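Local coordinates for protein addiction module toxin RelE (Helicobacter pylori, PDB 4LTT) that probably cleaves mRNA as the RelE-family (YafQ-type) toxin of a toxin-antitoxin module and can bind copper, at residues L4-K7 / K8-K12. Sequence-based numbering, arbitrary orientation.
Sequences LNLK and KSFQK
Gln11 reaches back from the first turn of helix 8-19 to Leu6, the last residue of edge strand 3-6, and its backbone and side chain both bond to this strand-to-helix turn. The backbone N of Gln11 donates to Lys7 O at 3.0 Å, the first-turn helical bond to the N-cap residue, with an N-H...O angle of 165°. In the modelled conformer, one of two, the side-chain amide of Gln11 donates through NE2 to Leu6 O at 3.0 Å, a bond that probably holds only part of the time. That donor stands above the carbonyl plane, 50° out of it, whereas the oxygen lies in the plane of the Gln11 amide. Gln11 CG sits beside the backbone N and the chain then runs extended, passing 3.5 Å from Lys7 O at CG before the amide arrives.

The apolar part is a leucine-aromatic contact. Both methyls of Leu6 meet the CD2-CE2 part of the Phe10 ring, with CD2 3.9 Å and CD1 4.0 Å from CE2, the two side chains crossing obliquely. Phe10 CG is anti to the backbone N (chi1 170°), which swings the buried ring toward the strand, where it also touches Leu78 and Leu81 of the neighbouring, parallel strand 75-82.

On the N-cap itself, Lys7 CB lies 3.7 Å from Ser9 OG, a hydroxyl hydrogen-bonded to Leu79 O. The backbone bond thus braces the turn from strand into helix, helped part-time by the Gln11 amide, while Phe10 and the Ser9 hydroxyl tie the helix start to strand 75-82 of this RelE-type fold.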
ATOM      1  N   LEU A   4      -0.967   6.655  11.237  1.00  7.12           N
ATOM      2  CA  LEU A   4      -1.384   5.544  10.396  1.00  8.46           C
ATOM      3  C   LEU A   4      -2.799   5.231  10.541  1.00  9.09           C
ATOM      4  O   LEU A   4      -3.364   5.243  11.665  1.00 13.61           O
ATOM      5  CB  LEU A   4      -0.658   4.304  10.816  1.00 11.88           C
ATOM      6  CG  LEU A   4       0.594   3.953  10.198  1.00 11.99           C
ATOM      7  CD1 LEU A   4       1.191   2.616  10.710  1.00 12.33           C
ATOM      8  CD2 LEU A   4       0.398   3.767   8.647  1.00 11.55           C
ATOM      9  N   ASN A   5      -3.478   5.005   9.471  1.00  7.32           N
ATOM     10  CA  ASN A   5      -4.823   4.550   9.442  1.00  8.07           C
ATOM     11  C   ASN A   5      -4.912   3.284   8.611  1.00  7.47           C
ATOM     12  O   ASN A   5      -4.881   3.336   7.404  1.00  7.65           O
ATOM     13  CB  ASN A   5      -5.710   5.670   8.944  1.00  8.40           C
ATOM     14  CG  ASN A   5      -7.179   5.304   8.905  1.00  9.78           C
ATOM     15  OD1 ASN A   5      -7.537   4.146   8.978  1.00 10.81           O
ATOM     16  ND2 ASN A   5      -8.033   6.313   8.757  1.00 12.08           N
ATOM     17  N   LEU A   6      -4.962   2.108   9.250  1.00  7.73           N
ATOM     18  CA  LEU A   6      -5.071   0.832   8.564  1.00  7.84           C
ATOM     19  C   LEU A   6      -6.541   0.516   8.357  1.00  7.43           C
ATOM     20  O   LEU A   6      -7.269   0.216   9.333  1.00  9.02           O
ATOM     21  CB  LEU A   6      -4.457  -0.264   9.424  1.00  9.04           C
ATOM     22  CG  LEU A   6      -2.953  -0.188   9.628  1.00 13.25           C
ATOM     23  CD1 LEU A   6      -2.370  -1.482  10.183  1.00 13.72           C
ATOM     24  CD2 LEU A   6      -2.073   0.355   8.534  1.00 16.35           C
ATOM     25  N   LYS A   7      -7.018   0.579   7.156  1.00  7.21           N
ATOM     26  CA  LYS A   7      -8.435   0.229   6.909  1.00  6.78           C
ATOM     27  C   LYS A   7      -8.593  -1.277   7.147  1.00  6.75           C
ATOM     28  O   LYS A   7      -7.662  -2.053   6.943  1.00  7.60           O
ATOM     29  CB  LYS A   7      -8.818   0.611   5.484  1.00  7.54           C
ATOM     30  CG  LYS A   7      -8.743   2.146   5.237  1.00  9.13           C
ATOM     31  CD  LYS A   7      -9.642   2.934   6.165  1.00 12.77           C
ATOM     32  CE  LYS A   7      -9.742   4.412   5.981  1.00 14.67           C
ATOM     33  NZ  LYS A   7     -11.085   4.846   6.521  1.00 19.10           N
ATOM     34  N   LYS A   8      -9.812  -1.691   7.474  1.00  7.70           N
ATOM     35  CA  LYS A   8     -10.042  -3.108   7.678  1.00  7.90           C
ATOM     36  C   LYS A   8      -9.748  -3.923   6.418  1.00  8.02           C
ATOM     37  O   LYS A   8      -9.280  -5.061   6.509  1.00  9.80           O
ATOM     38  CB  LYS A   8     -11.463  -3.351   8.218  1.00  9.57           C
ATOM     39  CG  LYS A   8     -11.629  -2.903   9.664  1.00 12.40           C
ATOM     40  CD  LYS A   8     -10.951  -3.753  10.714  1.00 18.14           C
ATOM     41  CE  LYS A   8     -10.870  -2.881  11.989  1.00 21.19           C
ATOM     42  NZ  LYS A   8     -12.039  -3.051  12.914  1.00 18.34           N
ATOM     43  N   SER A   9      -9.974  -3.336   5.264  1.00  8.01           N
ATOM     44  CA  SER A   9      -9.687  -4.041   3.958  1.00  9.24           C
ATOM     45  C   SER A   9      -8.158  -4.350   3.919  1.00  8.68           C
ATOM     46  O   SER A   9      -7.728  -5.472   3.509  1.00  9.52           O
ATOM     47  CB  SER A   9     -10.068  -3.166   2.747  1.00 11.05           C
ATOM     48  OG  SER A   9      -9.550  -1.845   2.806  1.00 11.76           O
ATOM     49  N   PHE A  10      -7.338  -3.401   4.365  1.00  7.20           N
ATOM     50  CA  PHE A  10      -5.905  -3.618   4.379  1.00  7.08           C
ATOM     51  C   PHE A  10      -5.509  -4.686   5.405  1.00  7.18           C
ATOM     52  O   PHE A  10      -4.678  -5.543   5.132  1.00  6.92           O
ATOM     53  CB  PHE A  10      -5.175  -2.293   4.721  1.00  6.72           C
ATOM     54  CG  PHE A  10      -3.703  -2.478   4.983  1.00  6.53           C
ATOM     55  CD1 PHE A  10      -2.764  -2.446   3.975  1.00  6.92           C
ATOM     56  CD2 PHE A  10      -3.259  -2.750   6.303  1.00  7.46           C
ATOM     57  CE1 PHE A  10      -1.403  -2.645   4.227  1.00  7.39           C
ATOM     58  CE2 PHE A  10      -1.905  -2.977   6.542  1.00  7.93           C
ATOM     59  CZ  PHE A  10      -0.991  -2.916   5.491  1.00  7.96           C
ATOM     60  N   GLN A  11      -6.097  -4.628   6.579  0.50  7.11           N
ATOM     61  CA  GLN A  11      -5.830  -5.634   7.608  0.50  7.91           C
ATOM     62  C   GLN A  11      -6.152  -7.056   7.092  0.50  7.87           C
ATOM     63  O   GLN A  11      -5.344  -7.980   7.300  0.50  8.38           O
ATOM     64  CB  GLN A  11      -6.704  -5.362   8.836  0.50  8.50           C
ATOM     65  CG  GLN A  11      -6.291  -4.067   9.497  0.50  9.74           C
ATOM     66  CD  GLN A  11      -7.247  -3.693  10.636  0.50 10.93           C
ATOM     67  OE1 GLN A  11      -7.691  -4.578  11.408  0.50 13.42           O
ATOM     68  NE2 GLN A  11      -7.642  -2.403  10.698  0.50 10.80           N
ATOM     69  N   LYS A  12      -7.299  -7.232   6.458  1.00  8.01           N
ATOM     70  CA  LYS A  12      -7.655  -8.556   5.951  1.00  9.65           C
ATOM     71  C   LYS A  12      -6.628  -8.963   4.908  1.00  8.90           C
ATOM     72  O   LYS A  12      -6.195 -10.135   4.887  1.00  8.94           O
ATOM     73  CB  LYS A  12      -9.036  -8.455   5.287  1.00 13.25           C
ATOM     74  CG  LYS A  12     -10.213  -8.317   6.293  1.00 16.16           C
ATOM     75  CD  LYS A  12     -11.536  -8.625   5.549  1.00 21.00           C
ATOM     76  CE  LYS A  12     -12.863  -8.182   6.254  1.00 21.81           C
ATOM     77  NZ  LYS A  12     -13.113  -8.609   7.653  1.00 27.85           N
TER